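PDB 3HZ8: Thiol:disulfide interchange protein DsbA from Neisseria meningitidis MC58, which probably acts as a periplasmic disulfide oxidoreductase of the thioredoxin family, passing its redox-active disulfide on to substrate proteins. Local coordinates for residues M70-R75 with Q107-L112; M82-S87 with K125-A130. The protein carries 1 engineered substitution. One frame throughout, in Å; residues are numbered along the deposited sequence. Where two conformers were deposited one is given.

Contact 1: residues M70-R75 with Q107-L112; sequences MLTLAR and QNPEVL
Thr-72, on the first turn of helix 71-83, meets the backbone of Gln-107 just ahead of helix 109-118. Against the carbonyl, CB of Thr-72 lies 3.3 Å from O of Gln-107, and the methyl CG2, anti to the backbone N, comes equally near that oxygen while also facing the carbonyl carbon.

Two contacts are purely apolar. The threonine methyl reaches CD2 of Leu-112 at 4.1 Å, and Leu-73 runs beside Gln-107 with both side chains pointing the same way, CG of Leu-73 lying 3.9 Å from CB of Gln-107. Others are van der Waals contacts of carbon with polar atoms: the ring of Pro-109 crosses the threonine side chain at about a right angle, bringing its CG to 3.8 Å from OG1 of Thr-72, and CD2 of Leu-73 rests near the backbone N of Gln-107.

Within 107-112, OD1 of Asn-108 caps the helix, accepting from N of Glu-110 at 2.8 Å in a bent bond, 141° at the hydrogen. Tyr-131 of helix 124-132 touches Thr-72, Pro-109 and Leu-112 together. Such an Asn N-cap followed by proline in the first helical turn starts helix 109-118 beside helix 71-83, within the helical insertion of the DsbA-type thioredoxin fold.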
ATOM      1  N   MET A  70       1.654 -13.939   9.007  1.00  8.59           N
ATOM      2  CA  MET A  70       1.691 -12.582   8.447  1.00  8.11           C
ATOM      3  C   MET A  70       0.313 -11.920   8.402  1.00  8.46           C
ATOM      4  O   MET A  70       0.215 -10.709   8.208  1.00  7.22           O
ATOM      5  CB  MET A  70       2.353 -12.610   7.061  1.00  7.86           C
ATOM      6  CG  MET A  70       2.794 -11.254   6.513  1.00  7.83           C
ATOM      7  SD  MET A  70       3.709 -11.358   4.952  1.00  7.32           S
ATOM      8  CE  MET A  70       5.244 -12.169   5.475  1.00  8.26           C
ATOM      9  N   LEU A  71      -0.739 -12.717   8.593  1.00  8.31           N
ATOM     10  CA  LEU A  71      -2.103 -12.191   8.595  0.50  8.55           C
ATOM     11  C   LEU A  71      -2.299 -11.102   9.650  1.00  8.95           C
ATOM     12  O   LEU A  71      -3.019 -10.155   9.416  1.00  9.90           O
ATOM     13  CB  LEU A  71      -3.143 -13.314   8.752  0.50  8.79           C
ATOM     14  CG  LEU A  71      -4.603 -12.951   8.449  0.50  8.68           C
ATOM     15  CD1 LEU A  71      -4.777 -12.501   7.008  0.50  8.08           C
ATOM     16  CD2 LEU A  71      -5.523 -14.127   8.757  0.50  9.02           C
ATOM     17  N   THR A  72      -1.637 -11.243  10.801  1.00  9.02           N
ATOM     18  CA  THR A  72      -1.726 -10.229  11.862  1.00  9.67           C
ATOM     19  C   THR A  72      -1.229  -8.857  11.393  1.00  8.87           C
ATOM     20  O   THR A  72      -1.819  -7.815  11.718  1.00  8.79           O
ATOM     21  CB  THR A  72      -0.969 -10.693  13.130  1.00 10.32           C
ATOM     22  OG1 THR A  72      -1.605 -11.871  13.652  1.00 13.34           O
ATOM     23  CG2 THR A  72      -0.952  -9.584  14.212  1.00 11.34           C
ATOM     24  N   LEU A  73      -0.161  -8.866  10.596  1.00  8.40           N
ATOM     25  CA  LEU A  73       0.365  -7.614  10.061  1.00  8.17           C
ATOM     26  C   LEU A  73      -0.576  -7.014   9.033  1.00  7.94           C
ATOM     27  O   LEU A  73      -0.716  -5.801   8.956  1.00  8.04           O
ATOM     28  CB  LEU A  73       1.752  -7.829   9.439  1.00  8.14           C
ATOM     29  CG  LEU A  73       2.887  -8.218  10.397  1.00  8.32           C
ATOM     30  CD1 LEU A  73       4.191  -8.501   9.630  1.00  9.69           C
ATOM     31  CD2 LEU A  73       3.083  -7.148  11.506  1.00  9.42           C
ATOM     32  N   ALA A  74      -1.207  -7.861   8.224  1.00  7.05           N
ATOM     33  CA  ALA A  74      -2.234  -7.385   7.300  1.00  7.72           C
ATOM     34  C   ALA A  74      -3.441  -6.796   8.055  1.00  8.61           C
ATOM     35  O   ALA A  74      -3.993  -5.764   7.637  1.00  8.92           O
ATOM     36  CB  ALA A  74      -2.651  -8.492   6.339  1.00  8.59           C
ATOM     37  N   ARG A  75      -3.837  -7.418   9.172  1.00  8.58           N
ATOM     38  CA  ARG A  75      -4.912  -6.865   9.998  1.00  9.35           C
ATOM     39  C   ARG A  75      -4.533  -5.501  10.592  1.00  9.15           C
ATOM     40  O   ARG A  75      -5.382  -4.601  10.693  1.00  9.27           O
ATOM     41  CB  ARG A  75      -5.302  -7.840  11.112  1.00  9.75           C
ATOM     42  CG  ARG A  75      -6.687  -7.539  11.665  1.00 12.89           C
ATOM     43  CD  ARG A  75      -7.208  -8.603  12.619  1.00 16.60           C
ATOM     44  NE  ARG A  75      -8.587  -8.286  12.962  1.00 19.82           N
ATOM     45  CZ  ARG A  75      -9.338  -8.976  13.817  1.00 21.64           C
ATOM     46  NH1 ARG A  75      -8.841 -10.038  14.436  1.00 23.64           N
ATOM     47  NH2 ARG A  75     -10.592  -8.587  14.053  1.00 22.02           N
ATOM     48  N   GLN A 107       3.834  -8.673  14.786  1.00 13.35           N
ATOM     49  CA  GLN A 107       3.061  -9.786  14.209  1.00 13.40           C
ATOM     50  C   GLN A 107       2.416 -10.670  15.284  1.00 13.36           C
ATOM     51  O   GLN A 107       1.594 -11.552  14.971  1.00 13.16           O
ATOM     52  CB  GLN A 107       3.920 -10.642  13.265  1.00 13.67           C
ATOM     53  CG  GLN A 107       5.054 -11.408  13.947  1.00 15.02           C
ATOM     54  CD  GLN A 107       6.349 -10.620  14.065  1.00 15.89           C
ATOM     55  OE1 GLN A 107       6.356  -9.393  14.091  1.00 16.92           O
ATOM     56  NE2 GLN A 107       7.462 -11.336  14.130  1.00 16.87           N
ATOM     57  N   ASN A 108       2.800 -10.434  16.541  1.00 13.67           N
ATOM     58  CA  ASN A 108       2.224 -11.155  17.684  1.00 14.62           C
ATOM     59  C   ASN A 108       1.126 -10.305  18.305  1.00 14.32           C
ATOM     60  O   ASN A 108       1.432  -9.263  18.874  1.00 14.40           O
ATOM     61  CB  ASN A 108       3.314 -11.452  18.725  1.00 15.39           C
ATOM     62  CG  ASN A 108       2.768 -12.046  20.048  1.00 18.26           C
ATOM     63  OD1 ASN A 108       1.566 -12.003  20.350  1.00 22.06           O
ATOM     64  ND2 ASN A 108       3.678 -12.588  20.852  1.00 21.07           N
ATOM     65  N   PRO A 109      -0.148 -10.742  18.204  1.00 14.28           N
ATOM     66  CA  PRO A 109      -1.263  -9.921  18.689  1.00 14.75           C
ATOM     67  C   PRO A 109      -1.118  -9.398  20.126  1.00 15.05           C
ATOM     68  O   PRO A 109      -1.571  -8.289  20.403  1.00 15.08           O
ATOM     69  CB  PRO A 109      -2.463 -10.862  18.571  1.00 14.62           C
ATOM     70  CG  PRO A 109      -2.105 -11.740  17.437  1.00 14.82           C
ATOM     71  CD  PRO A 109      -0.639 -12.002  17.604  1.00 14.70           C
ATOM     72  N   GLU A 110      -0.485 -10.160  21.019  1.00 15.13           N
ATOM     73  CA  GLU A 110      -0.304  -9.686  22.401  1.00 16.01           C
ATOM     74  C   GLU A 110       0.623  -8.483  22.480  1.00 15.39           C
ATOM     75  O   GLU A 110       0.397  -7.556  23.268  1.00 17.19           O
ATOM     76  CB  GLU A 110       0.230 -10.790  23.304  1.00 16.89           C
ATOM     77  CG  GLU A 110      -0.788 -11.858  23.608  1.00 21.45           C
ATOM     78  CD  GLU A 110      -1.997 -11.294  24.320  1.00 21.09           C
ATOM     79  OE1 GLU A 110      -3.081 -11.259  23.697  1.00 28.87           O
ATOM     80  OE2 GLU A 110      -1.860 -10.856  25.489  1.00 29.90           O
ATOM     81  N   VAL A 111       1.685  -8.531  21.687  1.00 14.37           N
ATOM     82  CA  VAL A 111       2.644  -7.425  21.567  1.00 12.99           C
ATOM     83  C   VAL A 111       2.016  -6.225  20.843  1.00 12.76           C
ATOM     84  O   VAL A 111       2.136  -5.078  21.286  1.00 13.13           O
ATOM     85  CB  VAL A 111       3.933  -7.878  20.843  1.00 13.26           C
ATOM     86  CG1 VAL A 111       4.869  -6.703  20.589  1.00 12.58           C
ATOM     87  CG2 VAL A 111       4.647  -8.939  21.668  1.00 12.68           C
ATOM     88  N   LEU A 112       1.317  -6.502  19.744  1.00 11.81           N
ATOM     89  CA  LEU A 112       0.697  -5.458  18.935  1.00 11.46           C
ATOM     90  C   LEU A 112      -0.356  -4.663  19.707  1.00 11.50           C
ATOM     91  O   LEU A 112      -0.390  -3.435  19.638  1.00 11.43           O
ATOM     92  CB  LEU A 112       0.080  -6.063  17.670  1.00 11.00           C
ATOM     93  CG  LEU A 112      -0.704  -5.069  16.809  1.00 11.70           C
ATOM     94  CD1 LEU A 112       0.217  -3.956  16.343  1.00 11.34           C
ATOM     95  CD2 LEU A 112      -1.318  -5.776  15.625  1.00 11.85           C
TER

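Contact 2: residues M82-S87 with K125-A130; sequences MAAADS and KKVLAA
Ala-83, the last residue of helix 71-83, packs against one turn of helix 124-132 in the helical domain that DsbA proteins insert into the thioredoxin fold. The two backbones come close, with CA of Ala-83 4.9 Å from CA of Val-127, consistent with the alanines, Ala-83 and Ala-130, that meet there. The CB of Ala-83 points toward the other helix and settles over its backbone, 3.1 Å from O of Lys-126 and 3.5 Å from N of Val-127. The same methyl touches CB of Ala-130, one helical turn beyond Lys-126, at 3.7 Å.

Val-127 extends this tight part inward. Its CG2, set anti to the carbonyl carbon and beside the backbone N, lies against two methyls at once, CB of Ala-83 and CB of Ala-84, each at 3.8 Å. Leu-116 of helix 109-118 and Phe-122 also touch Val-127, and Ala-79 adds a further contact from the preceding turn of helix 71-83. No hydrogen bond joins the two segments; apolar contact and close backbone approach carry the interface.

The solvent side is looser. Lys-126 lends CB to Ala-83, but the rest of its chain, bent at chi2 and chi4, leads away from helix 71-83 and is exposed. Past Ala-84, where the backbone leaves helical geometry, the chain turns from helix 124-132.

A second close contact pairs Met-82 with the buried Ala-130, and Met-82 also touches helix 134-149. Ala-130 O accepts hydrogen bonds from the hydroxyls of Ser-133 and Ser-136. In the conformer described, the methionine chain bends at chi3 (55°), which places CE 3.7 Å from CB of Ala-130.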
ATOM      1  N   MET A  82      -8.360   2.036   8.326  1.00 21.82           N
ATOM      2  CA  MET A  82      -9.662   2.328   8.927  0.50 22.23           C
ATOM      3  C   MET A  82      -9.605   3.529   9.879  1.00 22.88           C
ATOM      4  O   MET A  82     -10.104   4.618   9.582  1.00 22.94           O
ATOM      5  CB  MET A  82     -10.172   1.095   9.697  0.50 22.22           C
ATOM      6  CG  MET A  82     -10.484  -0.126   8.841  0.50 21.84           C
ATOM      7  SD  MET A  82     -10.757  -1.680   9.732  0.50 21.03           S
ATOM      8  CE  MET A  82     -12.056  -1.169  10.862  0.50 20.08           C
ATOM      9  N   ALA A  83      -9.000   3.301  11.034  1.00 23.97           N
ATOM     10  CA  ALA A  83      -9.023   4.250  12.140  1.00 25.40           C
ATOM     11  C   ALA A  83      -8.074   5.431  11.996  1.00 26.26           C
ATOM     12  O   ALA A  83      -8.248   6.462  12.657  1.00 26.85           O
ATOM     13  CB  ALA A  83      -8.732   3.526  13.410  1.00 25.26           C
ATOM     14  N   ALA A  84      -7.060   5.283  11.157  1.00 27.29           N
ATOM     15  CA  ALA A  84      -6.067   6.328  11.011  1.00 27.91           C
ATOM     16  C   ALA A  84      -6.042   6.919   9.606  1.00 28.61           C
ATOM     17  O   ALA A  84      -5.014   7.450   9.183  1.00 28.97           O
ATOM     18  CB  ALA A  84      -4.679   5.813  11.410  1.00 28.02           C
ATOM     19  N   ALA A  85      -7.166   6.841   8.890  1.00 29.07           N
ATOM     20  CA  ALA A  85      -7.231   7.363   7.517  1.00 29.47           C
ATOM     21  C   ALA A  85      -6.697   8.797   7.408  1.00 29.88           C
ATOM     22  O   ALA A  85      -5.959   9.110   6.469  1.00 30.13           O
ATOM     23  CB  ALA A  85      -8.654   7.263   6.955  1.00 29.58           C
ATOM     24  N   ASP A  86      -7.041   9.649   8.380  1.00 30.18           N
ATOM     25  CA  ASP A  86      -6.646  11.072   8.345  1.00 30.42           C
ATOM     26  C   ASP A  86      -5.181  11.349   8.712  1.00 29.72           C
ATOM     27  O   ASP A  86      -4.654  12.433   8.431  1.00 30.05           O
ATOM     28  CB  ASP A  86      -7.586  11.937   9.202  1.00 31.10           C
ATOM     29  CG  ASP A  86      -7.395  13.443   8.961  1.00 32.43           C
ATOM     30  OD1 ASP A  86      -7.062  13.847   7.820  1.00 35.30           O
ATOM     31  OD2 ASP A  86      -7.579  14.231   9.915  1.00 35.45           O
ATOM     32  N   SER A  87      -4.519  10.388   9.347  1.00 28.70           N
ATOM     33  CA  SER A  87      -3.079  10.513   9.580  1.00 27.61           C
ATOM     34  C   SER A  87      -2.375   9.171   9.417  1.00 26.40           C
ATOM     35  O   SER A  87      -1.642   8.719  10.293  1.00 25.97           O
ATOM     36  CB  SER A  87      -2.774  11.165  10.933  1.00 28.03           C
ATOM     37  OG  SER A  87      -2.678  12.573  10.810  1.00 29.68           O
ATOM     38  N   LYS A 125      -5.388   4.128  20.199  1.00 18.08           N
ATOM     39  CA  LYS A 125      -6.602   3.492  20.722  1.00 18.49           C
ATOM     40  C   LYS A 125      -7.664   3.248  19.651  1.00 18.24           C
ATOM     41  O   LYS A 125      -8.328   2.211  19.675  1.00 18.10           O
ATOM     42  CB  LYS A 125      -7.189   4.276  21.911  1.00 18.33           C
ATOM     43  CG  LYS A 125      -6.242   4.365  23.111  1.00 19.65           C
ATOM     44  CD  LYS A 125      -6.871   5.067  24.324  1.00 19.83           C
ATOM     45  CE  LYS A 125      -7.205   6.532  24.062  1.00 22.74           C
ATOM     46  NZ  LYS A 125      -5.986   7.388  23.982  1.00 23.75           N
ATOM     47  N   LYS A 126      -7.815   4.190  18.711  1.00 18.43           N
ATOM     48  CA  LYS A 126      -8.775   4.011  17.610  1.00 18.45           C
ATOM     49  C   LYS A 126      -8.331   2.918  16.644  1.00 17.30           C
ATOM     50  O   LYS A 126      -9.160   2.144  16.169  1.00 17.76           O
ATOM     51  CB  LYS A 126      -9.061   5.323  16.862  1.00 19.56           C
ATOM     52  CG  LYS A 126     -10.003   6.293  17.609  1.00 20.98           C
ATOM     53  CD  LYS A 126     -11.358   5.673  17.939  1.00 23.13           C
ATOM     54  CE  LYS A 126     -12.411   6.742  18.300  1.00 22.59           C
ATOM     55  NZ  LYS A 126     -11.999   7.654  19.421  1.00 26.10           N
ATOM     56  N   VAL A 127      -7.027   2.855  16.378  1.00 16.10           N
ATOM     57  CA  VAL A 127      -6.469   1.792  15.534  1.00 15.21           C
ATOM     58  C   VAL A 127      -6.618   0.427  16.229  1.00 14.51           C
ATOM     59  O   VAL A 127      -6.980  -0.566  15.601  1.00 13.91           O
ATOM     60  CB  VAL A 127      -5.019   2.088  15.112  1.00 14.70           C
ATOM     61  CG1 VAL A 127      -4.427   0.902  14.344  1.00 14.62           C
ATOM     62  CG2 VAL A 127      -4.977   3.355  14.232  1.00 15.22           C
ATOM     63  N   LEU A 128      -6.389   0.395  17.543  1.00 13.67           N
ATOM     64  CA  LEU A 128      -6.681  -0.816  18.315  1.00 13.92           C
ATOM     65  C   LEU A 128      -8.150  -1.263  18.175  1.00 14.83           C
ATOM     66  O   LEU A 128      -8.420  -2.431  17.925  1.00 14.14           O
ATOM     67  CB  LEU A 128      -6.313  -0.615  19.789  1.00 13.93           C
ATOM     68  CG  LEU A 128      -6.598  -1.820  20.693  1.00 13.92           C
ATOM     69  CD1 LEU A 128      -5.957  -3.117  20.182  1.00 14.80           C
ATOM     70  CD2 LEU A 128      -6.194  -1.522  22.151  1.00 13.70           C
ATOM     71  N   ALA A 129      -9.087  -0.324  18.315  1.00 15.37           N
ATOM     72  CA  ALA A 129     -10.506  -0.634  18.123  1.00 15.96           C
ATOM     73  C   ALA A 129     -10.794  -1.180  16.727  1.00 16.12           C
ATOM     74  O   ALA A 129     -11.560  -2.121  16.572  1.00 17.08           O
ATOM     75  CB  ALA A 129     -11.377   0.592  18.412  1.00 16.10           C
ATOM     76  N   ALA A 130     -10.164  -0.573  15.724  1.00 16.09           N
ATOM     77  CA  ALA A 130     -10.285  -1.048  14.353  1.00 15.85           C
ATOM     78  C   ALA A 130      -9.723  -2.462  14.203  1.00 16.20           C
ATOM     79  O   ALA A 130     -10.320  -3.286  13.511  1.00 15.72           O
ATOM     80  CB  ALA A 130      -9.596  -0.091  13.382  1.00 15.73           C
TER

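Contacts 1 and 2 lie at the two ends of helix 71-83, their centres 15 Å apart and their nearest atoms about 5 Å apart without touching. In contact 1 its first turn meets the start of helix 109-118; in contact 2 its last turn meets helix 124-132, which follows helix 109-118 in the chain. The segments therefore alternate along the sequence, 70-75, 82-87, 107-112 and 125-130, so the two chain connections cross. Helix 124-132 also borders contact 1. Together they draw two later helices against helix 71-83, whose first turns also touch strand 57-63, linking the helical insertion to the thioredoxin sheet.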